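Local coordinates for isomaltodextranase (Arthrobacter globiformis, PDB 5AWO), which hydrolyses (1->6)-alpha-D-glucosidic linkages in polysaccharides, removing successive isomaltose units from the non-reducing chain ends, at residues G526-R531 with I580-G585; V520-R525 with G585-T590; H471-Y476 with W605-M610. All coordinates share one frame; numbering follows the deposited sequence.

Contact 1 of 3, residues G526-R531 with I580-G585; sequences GSYAIR and ITLDAG
Within the beta-sandwich of the CBM35 carbohydrate-binding module, 526-531 and 580-585 form a short antiparallel ladder whose two faces are packed very unequally. The dense face carries Tyr-528, Ile-530, Ile-580 and Leu-582, and looks toward the opposing sheet. Tyr-528 has CG anti to its carbonyl carbon (chi1 -59°), which sends the ring obliquely past Leu-582, with CD1 3.4 Å from Leu-582 CB. The ring edge also meets backbone: CE1 is 2.9 Å from Leu-582 O, which lies in the ring plane, where a weakly positive aromatic C-H suits a carbonyl oxygen. A tyrosine fits here because its hydroxyl continues past the leucine to bond His-524 O, fixing the far end of the ring. Farther along, Ile-530 CG2 and Ile-580 CG2 touch at 4.0 Å, and Leu-608 packs on both of these branched residues. Two backbone bonds hold this part: Tyr-528 N gives to Ile-580 O at 2.7 Å, and Ile-580 N returns a nearly straight one (178°) to Tyr-528 O at 2.8 Å.

The other face is loose. Ser-527 and Thr-581 form a non-hydrogen-bonded pair, Ser-527 CB 4.2 Å from Thr-581 CG2; the small polar serine is exposed, while Thr-581 OG1 turns to Val-556 O.

Apart from the packing of either face, the ladder ends at Gly-526, whose N reaches Leu-582 O at 2.9 Å through a bent bond (132°). Glycine suits this place, since a CB would jam against the preceding carbonyl. The backbone is tight here, probably strained: Gly-526 O lies 2.6 Å from Leu-582 O, both acceptors.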
loop_
_atom_site.group_PDB
_atom_site.type_symbol
_atom_site.label_atom_id
_atom_site.label_comp_id
_atom_site.label_asym_id
_atom_site.label_seq_id
_atom_site.Cartn_x
_atom_site.Cartn_y
_atom_site.Cartn_z
ATOM N N GLY A 526 -1.678 29.630 -0.057
ATOM C CA GLY A 526 -2.053 30.609 0.984
ATOM C C GLY A 526 -2.480 30.067 2.338
ATOM O O GLY A 526 -2.167 28.927 2.689
ATOM N N SER A 527 -3.193 30.914 3.094
ATOM C CA SER A 527 -3.638 30.639 4.472
ATOM C C SER A 527 -5.093 30.200 4.520
ATOM O O SER A 527 -5.929 30.781 3.831
ATOM C CB SER A 527 -3.467 31.898 5.345
ATOM O OG SER A 527 -4.187 31.796 6.574
ATOM N N TYR A 528 -5.394 29.168 5.325
ATOM C CA TYR A 528 -6.767 28.647 5.473
ATOM C C TYR A 528 -7.115 28.380 6.953
ATOM O O TYR A 528 -6.229 28.067 7.756
ATOM C CB TYR A 528 -6.949 27.337 4.647
ATOM C CG TYR A 528 -6.695 27.446 3.143
ATOM C CD1 TYR A 528 -5.415 27.464 2.641
ATOM C CD2 TYR A 528 -7.747 27.508 2.220
ATOM C CE1 TYR A 528 -5.172 27.553 1.284
ATOM C CE2 TYR A 528 -7.519 27.603 0.851
ATOM C CZ TYR A 528 -6.215 27.627 0.382
ATOM O OH TYR A 528 -5.913 27.716 -0.981
ATOM N N ALA A 529 -8.401 28.478 7.292
ATOM C CA ALA A 529 -8.927 28.237 8.656
ATOM C C ALA A 529 -9.185 26.750 9.022
ATOM O O ALA A 529 -10.023 26.081 8.402
ATOM C CB ALA A 529 -10.206 29.013 8.857
ATOM N N ILE A 530 -8.525 26.267 10.073
ATOM C CA ILE A 530 -8.643 24.856 10.486
ATOM C C ILE A 530 -9.237 24.687 11.885
ATOM O O ILE A 530 -9.005 25.519 12.764
ATOM C CB ILE A 530 -7.284 24.137 10.394
ATOM C CG1 ILE A 530 -7.410 22.665 10.808
ATOM C CG2 ILE A 530 -6.216 24.821 11.255
ATOM C CD1 ILE A 530 -6.264 21.820 10.314
ATOM N N ARG A 531 -9.994 23.604 12.088
ATOM C CA ARG A 531 -10.545 23.240 13.392
ATOM C C ARG A 531 -10.203 21.790 13.742
ATOM O O ARG A 531 -10.112 20.951 12.846
ATOM C CB ARG A 531 -12.061 23.453 13.427
ATOM C CG ARG A 531 -12.492 24.923 13.419
ATOM C CD ARG A 531 -14.008 25.089 13.422
ATOM N NE ARG A 531 -14.643 24.598 12.195
ATOM C CZ ARG A 531 -14.590 25.197 11.002
ATOM N NH1 ARG A 531 -13.938 26.351 10.826
ATOM N NH2 ARG A 531 -15.204 24.629 9.961
ATOM N N ILE A 580 -3.802 27.517 9.125
ATOM C CA ILE A 580 -2.788 26.703 8.500
ATOM C C ILE A 580 -2.574 27.229 7.087
ATOM O O ILE A 580 -3.542 27.557 6.397
ATOM C CB ILE A 580 -3.208 25.212 8.549
ATOM C CG1 ILE A 580 -2.041 24.305 8.182
ATOM C CG2 ILE A 580 -4.422 24.953 7.665
ATOM C CD1 ILE A 580 -2.306 22.842 8.497
ATOM N N THR A 581 -1.323 27.370 6.679
ATOM C CA THR A 581 -1.015 27.775 5.320
ATOM C C THR A 581 -1.025 26.520 4.449
ATOM O O THR A 581 -0.134 25.685 4.595
ATOM C CB THR A 581 0.308 28.595 5.208
ATOM O OG1 THR A 581 1.443 27.891 5.753
ATOM C CG2 THR A 581 0.154 29.911 5.975
ATOM N N LEU A 582 -2.059 26.396 3.600
ATOM C CA LEU A 582 -2.184 25.300 2.595
ATOM C C LEU A 582 -1.973 25.851 1.188
ATOM O O LEU A 582 -2.341 26.996 0.889
ATOM C CB LEU A 582 -3.560 24.617 2.673
ATOM C CG LEU A 582 -4.032 24.118 4.027
ATOM C CD1 LEU A 582 -5.482 23.681 3.958
ATOM C CD2 LEU A 582 -3.140 22.998 4.549
ATOM N N ASP A 583 -1.366 25.048 0.316
ATOM C CA ASP A 583 -1.096 25.451 -1.057
ATOM C C ASP A 583 -2.195 24.890 -1.954
ATOM O O ASP A 583 -2.952 24.026 -1.524
ATOM C CB ASP A 583 0.315 25.000 -1.516
ATOM C CG ASP A 583 1.452 25.905 -0.992
ATOM O OD1 ASP A 583 1.154 26.975 -0.436
ATOM O OD2 ASP A 583 2.678 25.581 -1.155
ATOM N N ALA A 584 -2.322 25.426 -3.170
ATOM C CA ALA A 584 -3.306 24.941 -4.128
ATOM C C ALA A 584 -3.019 23.466 -4.385
ATOM O O ALA A 584 -1.882 23.097 -4.572
ATOM C CB ALA A 584 -3.211 25.690 -5.447
ATOM N N GLY A 585 -4.060 22.661 -4.412
ATOM C CA GLY A 585 -3.920 21.256 -4.742
ATOM C C GLY A 585 -3.645 20.480 -3.483
ATOM O O GLY A 585 -4.206 20.788 -2.444
#

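Contact 2 of 3, residues V520-R525 with G585-T590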
loop_
_atom_site.group_PDB
_atom_site.type_symbol
_atom_site.label_atom_id
_atom_site.label_comp_id
_atom_site.label_asym_id
_atom_site.label_seq_id
_atom_site.Cartn_x
_atom_site.Cartn_y
_atom_site.Cartn_z
ATOM N N VAL A 520 -5.456 16.766 1.944
ATOM C CA VAL A 520 -6.431 17.824 1.720
ATOM C C VAL A 520 -6.101 18.519 0.400
ATOM O O VAL A 520 -4.939 18.740 0.082
ATOM C CB VAL A 520 -6.457 18.852 2.890
ATOM C CG1 VAL A 520 -6.609 18.167 4.231
ATOM C CG2 VAL A 520 -5.223 19.718 2.891
ATOM N N GLN A 521 -7.143 18.848 -0.355
ATOM C CA GLN A 521 -6.999 19.530 -1.641
ATOM C C GLN A 521 -7.643 20.919 -1.508
ATOM O O GLN A 521 -8.774 21.025 -1.037
ATOM C CB GLN A 521 -7.673 18.712 -2.747
ATOM C CG GLN A 521 -7.277 19.081 -4.177
ATOM C CD GLN A 521 -6.042 18.353 -4.697
ATOM O OE1 GLN A 521 -5.507 17.471 -4.038
ATOM N NE2 GLN A 521 -5.578 18.740 -5.882
ATOM N N VAL A 522 -6.887 21.962 -1.862
ATOM C CA VAL A 522 -7.396 23.357 -1.877
ATOM C C VAL A 522 -7.044 24.049 -3.202
ATOM O O VAL A 522 -6.136 23.623 -3.902
ATOM C CB VAL A 522 -6.852 24.216 -0.699
ATOM C CG1 VAL A 522 -7.441 23.764 0.627
ATOM C CG2 VAL A 522 -5.344 24.188 -0.656
ATOM N N PRO A 523 -7.756 25.140 -3.543
ATOM C CA PRO A 523 -7.587 25.812 -4.855
ATOM C C PRO A 523 -6.381 26.749 -5.117
ATOM O O PRO A 523 -6.051 26.934 -6.282
ATOM C CB PRO A 523 -8.900 26.586 -5.027
ATOM C CG PRO A 523 -9.451 26.745 -3.656
ATOM C CD PRO A 523 -9.000 25.547 -2.874
ATOM N N HIS A 524 -5.720 27.304 -4.091
ATOM C CA HIS A 524 -4.599 28.260 -4.298
ATOM C C HIS A 524 -3.568 28.249 -3.153
ATOM O O HIS A 524 -3.857 27.778 -2.065
ATOM C CB HIS A 524 -5.144 29.676 -4.480
ATOM C CG HIS A 524 -5.994 30.127 -3.339
ATOM N ND1 HIS A 524 -7.362 30.003 -3.350
ATOM C CD2 HIS A 524 -5.668 30.643 -2.131
ATOM C CE1 HIS A 524 -7.851 30.448 -2.205
ATOM N NE2 HIS A 524 -6.843 30.838 -1.445
ATOM N N ARG A 525 -2.351 28.727 -3.413
ATOM C CA ARG A 525 -1.344 28.868 -2.353
ATOM C C ARG A 525 -1.767 29.935 -1.354
ATOM O O ARG A 525 -2.181 31.028 -1.762
ATOM C CB ARG A 525 0.026 29.235 -2.940
ATOM C CG ARG A 525 1.119 29.464 -1.896
ATOM C CD ARG A 525 2.506 29.409 -2.525
ATOM N NE ARG A 525 3.606 29.147 -1.586
ATOM C CZ ARG A 525 4.706 29.905 -1.466
ATOM N NH1 ARG A 525 4.885 30.969 -2.239
ATOM N NH2 ARG A 525 5.645 29.579 -0.582
ATOM N N GLY A 585 -4.060 22.661 -4.412
ATOM C CA GLY A 585 -3.920 21.256 -4.742
ATOM C C GLY A 585 -3.645 20.480 -3.483
ATOM O O GLY A 585 -4.206 20.788 -2.444
ATOM N N LEU A 586 -2.763 19.487 -3.591
ATOM C CA LEU A 586 -2.642 18.448 -2.578
ATOM C C LEU A 586 -1.696 18.853 -1.458
ATOM O O LEU A 586 -0.538 19.163 -1.707
ATOM C CB LEU A 586 -2.123 17.148 -3.210
ATOM C CG LEU A 586 -1.873 15.980 -2.235
ATOM C CD1 LEU A 586 -3.137 15.495 -1.533
ATOM C CD2 LEU A 586 -1.213 14.843 -3.004
ATOM N N ASN A 587 -2.203 18.775 -0.235
ATOM C CA ASN A 587 -1.394 18.979 0.953
ATOM C C ASN A 587 -1.578 17.789 1.871
ATOM O O ASN A 587 -2.694 17.269 1.992
ATOM C CB ASN A 587 -1.829 20.255 1.710
ATOM C CG ASN A 587 -1.652 21.512 0.885
ATOM O OD1 ASN A 587 -0.578 22.149 0.900
ATOM N ND2 ASN A 587 -2.683 21.849 0.120
ATOM N N LEU A 588 -0.506 17.391 2.542
ATOM C CA LEU A 588 -0.600 16.420 3.619
ATOM C C LEU A 588 -0.532 17.150 4.948
ATOM O O LEU A 588 0.489 17.803 5.238
ATOM C CB LEU A 588 0.517 15.380 3.526
ATOM C CG LEU A 588 0.469 14.395 2.346
ATOM C CD1 LEU A 588 -0.881 13.690 2.276
ATOM C CD2 LEU A 588 0.789 15.029 1.006
ATOM N N VAL A 589 -1.601 17.072 5.721
ATOM C CA VAL A 589 -1.669 17.727 7.025
ATOM C C VAL A 589 -1.515 16.628 8.049
ATOM O O VAL A 589 -2.374 15.735 8.153
ATOM C CB VAL A 589 -2.992 18.504 7.205
ATOM C CG1 VAL A 589 -3.069 19.121 8.595
ATOM C CG2 VAL A 589 -3.114 19.593 6.147
ATOM N N THR A 590 -0.408 16.679 8.782
ATOM C CA THR A 590 -0.059 15.698 9.789
ATOM C C THR A 590 -0.051 16.337 11.175
ATOM O O THR A 590 0.572 17.394 11.375
ATOM C CB THR A 590 1.285 15.035 9.450
ATOM O OG1 THR A 590 1.122 14.294 8.217
ATOM C CG2 THR A 590 1.777 14.098 10.535
#
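Gly-585 O takes one hydrogen bond and one weaker C-H...O contact: Val-522 N donates to it at 3.0 Å, in the carbonyl plane and on a lone pair, and Gln-521 CA approaches to 3.2 Å. The setting is an antiparallel ladder in the second sheet of the CBM35 beta-sandwich. Gly-585 N closes the same pair with a straight (175°) and very short bond, 2.3 Å to Val-522 O, so the strands are pinched together here. Next along, Val-520 and Asn-587 exchange two backbone bonds, both 2.8 Å from N to O.

Gln-521 bends at chi2 (88°) and lays its amide across the glycine backbone, NE2 3.2 Å from Gly-585 CA and OE1 3.4 Å from Leu-586 CA. Glycine suits this spot: its backbone angles would jam a CB against the preceding carbonyl, and a CB would also come close to the amide nitrogen of Gln-521. On the other side of the sheet, Asn-587 stands among valines that fill the interior; its ND2 is satisfied by Asp-583 O, an amide donor tying the strand to the preceding turn. The Val-522 side chain crosses that of Asn-587 at about a right angle, Val-522 CG2 3.6 Å from Asn-587 ND2. Beyond it, Val-520 CG2 meets Val-589 CG2 at 3.9 Å.

Contact 3 of 3, residues H471-Y476 with W605-M610; sequences HGTTRY and WIELDM
The guanidinium of Arg-475 lies flat over one face of the Trp-605 indole, planes 9° apart and centres 3.9 Å apart, an off-centre cation-pi stack. A bend at chi3 (-66°) after an extended start folds the arginine onto the ring, so that CD also makes a CH-pi contact, 3.8 Å from the centroid of the five-membered ring. Glu-607 runs alongside Arg-475 and meets it edge-on: OE2 alone takes both NE (2.9 Å) and NH2 (3.1 Å), the carboxylate almost coplanar with the guanidinium. The other oxygen, OE1, is bridged to Arg-531. An alanine in place of Arg-475 would lose the stack and both bonds to OE2, and would probably leave the buried Glu-607 charge less well balanced.

These side chains line one face of an antiparallel ladder in the CBM35 beta-sandwich, held among others by Thr-474 N to Leu-608 O, 2.6 Å. Thr-473 stands beside Asp-609 on the same face, pointing the same way. On the other face Tyr-476 packs on Ile-606 while its hydroxyl bonds Pro-401 O. The Met-610 side chain crosses that of Tyr-476 at about a right angle, Met-610 CE 3.6 Å from Tyr-476 OH. Gly-472 O receives Met-610 N at 3.1 Å; a CB on the glycine would strike Met-610 O.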
loop_
_atom_site.group_PDB
_atom_site.type_symbol
_atom_site.label_atom_id
_atom_site.label_comp_id
_atom_site.label_asym_id
_atom_site.label_seq_id
_atom_site.Cartn_x
_atom_site.Cartn_y
_atom_site.Cartn_z
ATOM N N HIS A 471 -20.015 27.169 3.024
ATOM C CA HIS A 471 -18.836 28.058 3.049
ATOM C C HIS A 471 -17.476 27.337 2.970
ATOM O O HIS A 471 -16.494 27.745 3.604
ATOM C CB HIS A 471 -18.898 29.025 4.253
ATOM C CG HIS A 471 -19.686 28.511 5.421
ATOM N ND1 HIS A 471 -21.044 28.711 5.548
ATOM C CD2 HIS A 471 -19.304 27.818 6.521
ATOM C CE1 HIS A 471 -21.466 28.158 6.671
ATOM N NE2 HIS A 471 -20.430 27.608 7.279
ATOM N N GLY A 472 -17.422 26.277 2.166
ATOM C CA GLY A 472 -16.193 25.528 1.953
ATOM C C GLY A 472 -15.782 24.591 3.076
ATOM O O GLY A 472 -14.688 24.021 3.028
ATOM N N THR A 473 -16.644 24.415 4.074
ATOM C CA THR A 473 -16.302 23.593 5.239
ATOM C C THR A 473 -16.192 22.113 4.855
ATOM O O THR A 473 -17.174 21.500 4.450
ATOM C CB THR A 473 -17.330 23.741 6.363
ATOM O OG1 THR A 473 -17.317 25.092 6.846
ATOM C CG2 THR A 473 -17.014 22.810 7.523
ATOM N N THR A 474 -14.999 21.561 5.032
ATOM C CA THR A 474 -14.731 20.151 4.724
ATOM C C THR A 474 -14.283 19.433 5.996
ATOM O O THR A 474 -13.247 19.798 6.572
ATOM C CB THR A 474 -13.627 20.034 3.677
ATOM O OG1 THR A 474 -13.902 20.911 2.574
ATOM C CG2 THR A 474 -13.515 18.593 3.167
ATOM N N ARG A 475 -15.035 18.406 6.405
ATOM C CA ARG A 475 -14.675 17.584 7.565
ATOM C C ARG A 475 -13.945 16.286 7.146
ATOM O O ARG A 475 -14.445 15.538 6.307
ATOM C CB ARG A 475 -15.899 17.212 8.401
ATOM C CG ARG A 475 -15.589 16.360 9.623
ATOM C CD ARG A 475 -16.779 15.978 10.437
ATOM N NE ARG A 475 -17.410 17.156 11.058
ATOM C CZ ARG A 475 -18.473 17.105 11.855
ATOM N NH1 ARG A 475 -19.084 15.957 12.153
ATOM N NH2 ARG A 475 -18.967 18.251 12.351
ATOM N N TYR A 476 -12.828 16.028 7.816
ATOM C CA TYR A 476 -12.018 14.808 7.683
ATOM C C TYR A 476 -12.012 14.039 8.998
ATOM O O TYR A 476 -11.296 14.404 9.926
ATOM C CB TYR A 476 -10.594 15.166 7.298
ATOM C CG TYR A 476 -10.502 15.936 6.025
ATOM C CD1 TYR A 476 -10.714 17.312 6.006
ATOM C CD2 TYR A 476 -10.253 15.297 4.805
ATOM C CE1 TYR A 476 -10.627 18.026 4.827
ATOM C CE2 TYR A 476 -10.162 16.002 3.621
ATOM C CZ TYR A 476 -10.372 17.371 3.622
ATOM O OH TYR A 476 -10.272 18.050 2.426
ATOM N N TRP A 605 -11.785 14.673 14.567
ATOM C CA TRP A 605 -11.735 15.137 13.204
ATOM C C TRP A 605 -11.003 16.444 13.066
ATOM O O TRP A 605 -10.739 17.114 14.082
ATOM C CB TRP A 605 -13.137 15.228 12.581
ATOM C CG TRP A 605 -14.263 15.984 13.321
ATOM C CD1 TRP A 605 -15.368 15.432 13.852
ATOM C CD2 TRP A 605 -14.410 17.414 13.500
ATOM N NE1 TRP A 605 -16.212 16.406 14.373
ATOM C CE2 TRP A 605 -15.636 17.627 14.164
ATOM C CE3 TRP A 605 -13.629 18.522 13.161
ATOM C CZ2 TRP A 605 -16.087 18.913 14.517
ATOM C CZ3 TRP A 605 -14.085 19.802 13.517
ATOM C CH2 TRP A 605 -15.298 19.972 14.181
ATOM N N ILE A 606 -10.606 16.773 11.850
ATOM C CA ILE A 606 -10.271 18.145 11.491
ATOM C C ILE A 606 -11.306 18.678 10.498
ATOM O O ILE A 606 -11.977 17.913 9.791
ATOM C CB ILE A 606 -8.834 18.326 10.937
ATOM C CG1 ILE A 606 -8.659 17.656 9.565
ATOM C CG2 ILE A 606 -7.800 17.803 11.926
ATOM C CD1 ILE A 606 -7.376 18.050 8.888
ATOM N N GLU A 607 -11.458 19.996 10.477
ATOM C CA GLU A 607 -12.276 20.684 9.487
ATOM C C GLU A 607 -11.476 21.794 8.857
ATOM O O GLU A 607 -10.708 22.481 9.548
ATOM C CB GLU A 607 -13.547 21.237 10.111
ATOM C CG GLU A 607 -14.675 20.237 10.155
ATOM C CD GLU A 607 -15.958 20.815 10.686
ATOM O OE1 GLU A 607 -16.004 22.060 10.909
ATOM O OE2 GLU A 607 -16.913 20.034 10.869
ATOM N N LEU A 608 -11.615 21.940 7.545
ATOM C CA LEU A 608 -11.014 23.041 6.814
ATOM C C LEU A 608 -12.121 23.843 6.159
ATOM O O LEU A 608 -13.172 23.295 5.794
ATOM C CB LEU A 608 -10.049 22.542 5.742
ATOM C CG LEU A 608 -8.652 22.111 6.170
ATOM C CD1 LEU A 608 -7.855 23.312 6.679
ATOM C CD2 LEU A 608 -8.711 20.999 7.210
ATOM N N ASP A 609 -11.882 25.150 6.030
ATOM C CA ASP A 609 -12.725 26.039 5.236
ATOM C C ASP A 609 -11.920 26.477 4.026
ATOM O O ASP A 609 -11.092 27.377 4.120
ATOM C CB ASP A 609 -13.145 27.261 6.055
ATOM C CG ASP A 609 -13.956 26.900 7.281
ATOM O OD1 ASP A 609 -14.624 25.841 7.300
ATOM O OD2 ASP A 609 -13.936 27.689 8.238
ATOM N N MET A 610 -12.148 25.822 2.888
ATOM C CA MET A 610 -11.368 26.088 1.681
ATOM C C MET A 610 -12.134 27.012 0.741
ATOM O O MET A 610 -13.269 27.390 1.026
ATOM C CB MET A 610 -10.951 24.781 0.981
ATOM C CG MET A 610 -12.068 23.805 0.633
ATOM S SD MET A 610 -11.420 22.273 -0.074
ATOM C CE MET A 610 -10.706 21.491 1.375
ATOM O OXT MET A 610 -11.628 27.415 -0.306
#

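Overall arrangement
Followed from the N terminus, the chain lays down 471-476 first, then 520-525 and, directly after it, 526-531. The return begins with 580-585, which closes contact 1; 585-590, sharing Gly-585 with it, closes contact 2; and the C-terminal 605-610 closes contact 3. The three loops therefore nest without crossing, contact 1 within contact 2 and contact 2 within contact 3. Contacts 1 and 3 belong to one sheet, where strands 526-535 and 601-609 are neighbours and Arg-531 bridges to Glu-607 and Asp-609. Contact 2 lies in the facing sheet, and Met-610 reaches over to Val-522. The turns leading out of and back into contact 2 thus join the two sheets.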